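Local coordinates for protein mRNA-capping enzyme subunit alpha (Saccharomyces cerevisiae, PDB 3KYH) that transfers GMP from GTP to the 5'-diphosphate end of nascent mRNA through a covalent enzyme-GMP intermediate, the second step of cap formation, at residues Q165-R171 / T232-Y238; L28-V32 / E99-Y103. All blocks are in the same frame, centred on the assembly; numbering follows the deposited sequence.

Contact 1 (Q165-R171 / T232-Y238); sequences QSPTSSR and TPVKAPY
A polar contact between a helix start and the end of a strand with the loop that follows, this one lies in the nucleotidyltransferase domain: Thr168 and Arg171, at the beginning of helix 168-189, bond to carbonyls at the end of strand 229-233 and in the loop after it. Pro167 holds the N-cap position. The next backbone amide, Thr168 N, donates to Val234 O at 3.1 Å and only weakly to Ala236 O, so the loop supplies acceptors to the helix end. OG1 of Thr168 lies beside its own backbone N (chi1 -59°), which turns the hydroxyl to the strand end, where it donates to Pro233 O at 2.9 Å. Arg171 NH1 ties the two segments together, giving bonds to Ser166 O at 3.1 Å and to Ala236 O, close to the guanidinium plane, at 3.2 Å. NH2 forms a salt bridge with Asp154 of strand 154-158. A methionine at Arg171 would probably leave Ser166 O and Ala236 O without this shared donor and the Asp154 carboxylate without this charged mate. The guanidinium is sandwiched off-centre, with Thr168 CA over one face and, over the opposite face, Tyr238 CB, which lies 3.5 Å from Arg171 CZ.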
loop_
_atom_site.group_PDB
_atom_site.type_symbol
_atom_site.label_atom_id
_atom_site.label_comp_id
_atom_site.label_asym_id
_atom_site.label_seq_id
_atom_site.Cartn_x
_atom_site.Cartn_y
_atom_site.Cartn_z
ATOM N N GLN C 165 10.125 -55.647 -13.005
ATOM C CA GLN C 165 9.227 -56.530 -13.753
ATOM C C GLN C 165 9.282 -58.012 -13.363
ATOM O O GLN C 165 8.543 -58.845 -13.919
ATOM C CB GLN C 165 9.471 -56.342 -15.255
ATOM C CG GLN C 165 8.803 -55.135 -15.912
ATOM C CD GLN C 165 8.820 -53.885 -15.051
ATOM O OE1 GLN C 165 8.011 -53.749 -14.131
ATOM N NE2 GLN C 165 9.738 -52.967 -15.345
ATOM N N SER C 166 10.120 -58.300 -12.362
ATOM C CA SER C 166 10.442 -59.641 -11.867
ATOM C C SER C 166 9.773 -59.960 -10.526
ATOM O O SER C 166 9.658 -59.062 -9.682
ATOM C CB SER C 166 11.964 -59.748 -11.703
ATOM O OG SER C 166 12.473 -58.610 -11.008
ATOM N N PRO C 167 9.349 -61.232 -10.320
ATOM C CA PRO C 167 8.783 -61.737 -9.057
ATOM C C PRO C 167 9.583 -61.376 -7.803
ATOM O O PRO C 167 10.793 -61.150 -7.889
ATOM C CB PRO C 167 8.796 -63.252 -9.266
ATOM C CG PRO C 167 8.492 -63.404 -10.720
ATOM C CD PRO C 167 9.194 -62.241 -11.395
ATOM N N THR C 168 8.901 -61.326 -6.661
ATOM C CA THR C 168 9.507 -60.943 -5.376
ATOM C C THR C 168 10.700 -61.825 -5.040
ATOM O O THR C 168 11.772 -61.310 -4.736
ATOM C CB THR C 168 8.480 -60.986 -4.192
ATOM O OG1 THR C 168 7.381 -60.097 -4.459
ATOM C CG2 THR C 168 9.124 -60.615 -2.844
ATOM N N SER C 169 10.496 -63.141 -5.119
ATOM C CA SER C 169 11.480 -64.132 -4.687
ATOM C C SER C 169 12.845 -63.756 -5.222
ATOM O O SER C 169 13.776 -63.545 -4.437
ATOM C CB SER C 169 11.069 -65.553 -5.084
ATOM O OG SER C 169 10.531 -65.593 -6.393
ATOM N N SER C 170 12.884 -63.554 -6.540
ATOM C CA SER C 170 14.037 -63.076 -7.313
ATOM C C SER C 170 14.392 -61.605 -7.089
ATOM O O SER C 170 15.557 -61.246 -7.234
ATOM C CB SER C 170 13.831 -63.348 -8.805
ATOM O OG SER C 170 12.542 -62.934 -9.239
ATOM N N ARG C 171 13.421 -60.758 -6.754
ATOM C CA ARG C 171 13.725 -59.386 -6.321
ATOM C C ARG C 171 14.493 -59.386 -4.989
ATOM O O ARG C 171 15.610 -58.866 -4.937
ATOM C CB ARG C 171 12.470 -58.512 -6.224
ATOM C CG ARG C 171 11.899 -57.991 -7.556
ATOM C CD ARG C 171 10.954 -56.781 -7.343
ATOM N NE ARG C 171 10.163 -56.922 -6.126
ATOM C CZ ARG C 171 8.979 -57.526 -6.038
ATOM N NH1 ARG C 171 8.344 -58.011 -7.119
ATOM N NH2 ARG C 171 8.415 -57.603 -4.840
ATOM N N THR C 232 3.022 -59.607 1.691
ATOM C CA THR C 232 3.623 -59.474 0.350
ATOM C C THR C 232 3.493 -60.742 -0.508
ATOM O O THR C 232 3.772 -61.838 -0.024
ATOM C CB THR C 232 5.107 -59.059 0.403
ATOM O OG1 THR C 232 5.328 -58.159 1.494
ATOM C CG2 THR C 232 5.519 -58.368 -0.887
ATOM N N PRO C 233 3.084 -60.606 -1.786
ATOM C CA PRO C 233 2.961 -61.826 -2.587
ATOM C C PRO C 233 4.261 -62.189 -3.309
ATOM O O PRO C 233 4.845 -61.339 -3.999
ATOM C CB PRO C 233 1.850 -61.481 -3.577
ATOM C CG PRO C 233 1.903 -59.948 -3.698
ATOM C CD PRO C 233 2.692 -59.398 -2.542
ATOM N N VAL C 234 4.706 -63.435 -3.127
ATOM C CA VAL C 234 5.940 -63.962 -3.728
ATOM C C VAL C 234 5.883 -63.771 -5.264
ATOM O O VAL C 234 6.330 -62.743 -5.780
ATOM C CB VAL C 234 6.189 -65.459 -3.307
ATOM C CG1 VAL C 234 7.467 -66.046 -3.944
ATOM C CG2 VAL C 234 6.219 -65.628 -1.782
ATOM N N LYS C 235 5.314 -64.751 -5.966
ATOM C CA LYS C 235 5.037 -64.758 -7.406
ATOM C C LYS C 235 4.738 -63.438 -8.148
ATOM O O LYS C 235 4.924 -63.376 -9.368
ATOM C CB LYS C 235 3.871 -65.730 -7.652
ATOM C CG LYS C 235 4.253 -67.215 -7.766
ATOM C CD LYS C 235 3.126 -68.184 -7.373
ATOM C CE LYS C 235 1.737 -67.899 -8.018
ATOM N NZ LYS C 235 0.749 -68.934 -7.551
ATOM N N ALA C 236 4.254 -62.417 -7.436
ATOM C CA ALA C 236 3.880 -61.113 -8.014
ATOM C C ALA C 236 5.024 -60.139 -8.327
ATOM O O ALA C 236 6.070 -60.170 -7.666
ATOM C CB ALA C 236 2.868 -60.422 -7.115
ATOM N N PRO C 237 4.817 -59.249 -9.317
ATOM C CA PRO C 237 5.809 -58.196 -9.594
ATOM C C PRO C 237 5.567 -56.923 -8.803
ATOM O O PRO C 237 4.418 -56.641 -8.456
ATOM C CB PRO C 237 5.635 -57.918 -11.093
ATOM C CG PRO C 237 4.247 -58.342 -11.415
ATOM C CD PRO C 237 3.795 -59.339 -10.380
ATOM N N TYR C 238 6.636 -56.159 -8.568
ATOM C CA TYR C 238 6.619 -54.880 -7.828
ATOM C C TYR C 238 5.939 -53.763 -8.655
ATOM O O TYR C 238 5.065 -54.026 -9.490
ATOM C CB TYR C 238 8.058 -54.498 -7.422
ATOM C CG TYR C 238 8.280 -53.545 -6.245
ATOM C CD1 TYR C 238 8.287 -54.006 -4.913
ATOM C CD2 TYR C 238 8.583 -52.195 -6.467
ATOM C CE1 TYR C 238 8.537 -53.126 -3.842
ATOM C CE2 TYR C 238 8.825 -51.311 -5.402
ATOM C CZ TYR C 238 8.828 -51.786 -4.092
ATOM O OH TYR C 238 9.095 -50.913 -3.043
#

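Contact 2 (L28-V32 / E99-Y103); sequences LKMMV and ENNYY
Leu28 and Lys29 on helix 23-35 face Tyr102 and Asn100 with their backbones well apart, the nearest CA atoms being 8.7 Å from each other for Leu28 and Tyr102, so side chains must span the interval. Tyr102 does so from the strand side. Its CG sits beside the backbone N (chi1 -79°), and the phenol reaches in among three residues spread over about one helical turn. Leu28 CB packs obliquely against the ring, 3.7 Å from Tyr102 CE2. Val32 CG2 meets the phenol end at the ring edge, 3.5 Å from Tyr102 OH; the two side chains approach from opposite directions. Lys29 passes obliquely by the CE1 side of the ring with its CE, while its CG lies 4.0 Å from Tyr102 OH, and the chain runs on extended beyond CG to the loop. There its ammonium donates to the backbone carbonyl of Asn100, with NZ to O at 2.9 Å, a C=O...N angle of 123° and the donor tilted 21° from the carbonyl plane. Asn100 is the centre of an inverse gamma turn in the connection of a beta hairpin, whose strands 91-96 and 102-105 run antiparallel. Helix 23-35 thus lies against that hairpin and its neighbour in the sheet: Leu28 also touches Phe94, Leu28 and Val32 touch Phe81 of strand 76-84, and Tyr102 touches Ile96.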
loop_
_atom_site.group_PDB
_atom_site.type_symbol
_atom_site.label_atom_id
_atom_site.label_comp_id
_atom_site.label_asym_id
_atom_site.label_seq_id
_atom_site.Cartn_x
_atom_site.Cartn_y
_atom_site.Cartn_z
ATOM N N LEU C 28 18.879 -36.137 -10.130
ATOM C CA LEU C 28 18.823 -37.516 -9.693
ATOM C C LEU C 28 17.456 -38.084 -10.037
ATOM O O LEU C 28 17.355 -39.203 -10.547
ATOM C CB LEU C 28 19.129 -37.595 -8.200
ATOM C CG LEU C 28 20.629 -37.495 -7.899
ATOM C CD1 LEU C 28 21.094 -36.082 -7.587
ATOM C CD2 LEU C 28 20.998 -38.408 -6.756
ATOM N N LYS C 29 16.418 -37.273 -9.809
ATOM C CA LYS C 29 15.040 -37.607 -10.201
ATOM C C LYS C 29 15.017 -38.111 -11.661
ATOM O O LYS C 29 14.371 -39.124 -11.940
ATOM C CB LYS C 29 14.037 -36.457 -9.912
ATOM C CG LYS C 29 13.679 -36.249 -8.408
ATOM C CD LYS C 29 12.332 -35.517 -8.119
ATOM C CE LYS C 29 11.788 -35.826 -6.690
ATOM N NZ LYS C 29 10.386 -35.364 -6.251
ATOM N N MET C 30 15.812 -37.484 -12.536
ATOM C CA MET C 30 15.981 -37.908 -13.938
ATOM C C MET C 30 16.653 -39.275 -14.078
ATOM O O MET C 30 16.039 -40.196 -14.611
ATOM C CB MET C 30 16.688 -36.838 -14.780
ATOM C CG MET C 30 15.833 -35.594 -15.019
ATOM S SD MET C 30 16.743 -34.030 -15.018
ATOM C CE MET C 30 15.404 -32.854 -14.801
ATOM N N MET C 31 17.867 -39.428 -13.548
ATOM C CA MET C 31 18.553 -40.732 -13.479
ATOM C C MET C 31 17.606 -41.882 -13.060
ATOM O O MET C 31 17.620 -42.964 -13.674
ATOM C CB MET C 31 19.766 -40.675 -12.530
ATOM C CG MET C 31 20.756 -39.519 -12.768
ATOM S SD MET C 31 22.193 -39.449 -11.657
ATOM C CE MET C 31 22.925 -41.050 -12.045
ATOM N N VAL C 32 16.773 -41.611 -12.047
ATOM C CA VAL C 32 15.821 -42.570 -11.478
ATOM C C VAL C 32 14.692 -42.925 -12.445
ATOM O O VAL C 32 14.227 -44.071 -12.443
ATOM C CB VAL C 32 15.218 -42.096 -10.118
ATOM C CG1 VAL C 32 14.440 -43.217 -9.435
ATOM C CG2 VAL C 32 16.297 -41.644 -9.140
ATOM N N GLU C 99 7.247 -37.709 0.806
ATOM C CA GLU C 99 7.313 -36.719 -0.249
ATOM C C GLU C 99 8.684 -36.998 -0.893
ATOM O O GLU C 99 9.629 -37.334 -0.178
ATOM C CB GLU C 99 7.209 -35.316 0.375
ATOM C CG GLU C 99 7.183 -34.158 -0.607
ATOM C CD GLU C 99 6.009 -34.210 -1.560
ATOM O OE1 GLU C 99 4.866 -34.064 -1.089
ATOM O OE2 GLU C 99 6.239 -34.401 -2.773
ATOM N N ASN C 100 8.776 -36.962 -2.223
ATOM C CA ASN C 100 10.034 -37.286 -2.923
ATOM C C ASN C 100 11.156 -36.267 -2.719
ATOM O O ASN C 100 11.311 -35.307 -3.497
ATOM C CB ASN C 100 9.803 -37.540 -4.415
ATOM C CG ASN C 100 9.753 -39.005 -4.750
ATOM O OD1 ASN C 100 10.653 -39.545 -5.409
ATOM N ND2 ASN C 100 8.712 -39.670 -4.271
ATOM N N ASN C 101 11.905 -36.479 -1.638
ATOM C CA ASN C 101 12.936 -35.549 -1.195
ATOM C C ASN C 101 14.197 -36.347 -0.860
ATOM O O ASN C 101 14.093 -37.433 -0.277
ATOM C CB ASN C 101 12.429 -34.744 0.002
ATOM C CG ASN C 101 10.919 -34.453 -0.073
ATOM O OD1 ASN C 101 10.433 -33.790 -1.004
ATOM N ND2 ASN C 101 10.176 -34.953 0.922
ATOM N N TYR C 102 15.370 -35.821 -1.234
ATOM C CA TYR C 102 16.603 -36.617 -1.326
ATOM C C TYR C 102 17.707 -36.309 -0.301
ATOM O O TYR C 102 18.301 -35.221 -0.306
ATOM C CB TYR C 102 17.163 -36.517 -2.753
ATOM C CG TYR C 102 16.491 -37.391 -3.799
ATOM C CD1 TYR C 102 15.092 -37.484 -3.891
ATOM C CD2 TYR C 102 17.265 -38.093 -4.737
ATOM C CE1 TYR C 102 14.503 -38.252 -4.860
ATOM C CE2 TYR C 102 16.668 -38.863 -5.734
ATOM C CZ TYR C 102 15.291 -38.940 -5.780
ATOM O OH TYR C 102 14.687 -39.727 -6.740
ATOM N N TYR C 103 18.052 -37.307 0.515
ATOM C CA TYR C 103 19.022 -37.104 1.597
ATOM C C TYR C 103 20.445 -37.600 1.275
ATOM O O TYR C 103 20.593 -38.505 0.451
ATOM C CB TYR C 103 18.435 -37.569 2.947
ATOM C CG TYR C 103 17.180 -36.784 3.352
ATOM C CD1 TYR C 103 15.891 -37.286 3.130
ATOM C CD2 TYR C 103 17.288 -35.515 3.924
ATOM C CE1 TYR C 103 14.748 -36.540 3.493
ATOM C CE2 TYR C 103 16.171 -34.754 4.269
ATOM C CZ TYR C 103 14.907 -35.272 4.062
ATOM O OH TYR C 103 13.829 -34.495 4.413
#

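In the fold
Contact 1 and contact 2 are separate contacts: their centres lie 24 Å apart, their nearest atoms are about 10 Å apart, and along the chain contact 2 closes before contact 1 opens. Contact 2 sets a helix on the sheet containing strands 76-84, 91-96 and 102-105. Contact 1 lies where strand 229-233 of the five-stranded sheet comes near strand 154-158, which belongs to the sheet that helix 23-35 packs on. Strand 229-233 pairs antiparallel with strand 67-73. That pairing places contact 1 near the active site: strand 67-73 carries Lys72, the residue that becomes GMP-linked, and the side chain of Thr232 is about 10 Å from that of Lys72. Contact 2 is structural packing away from this site.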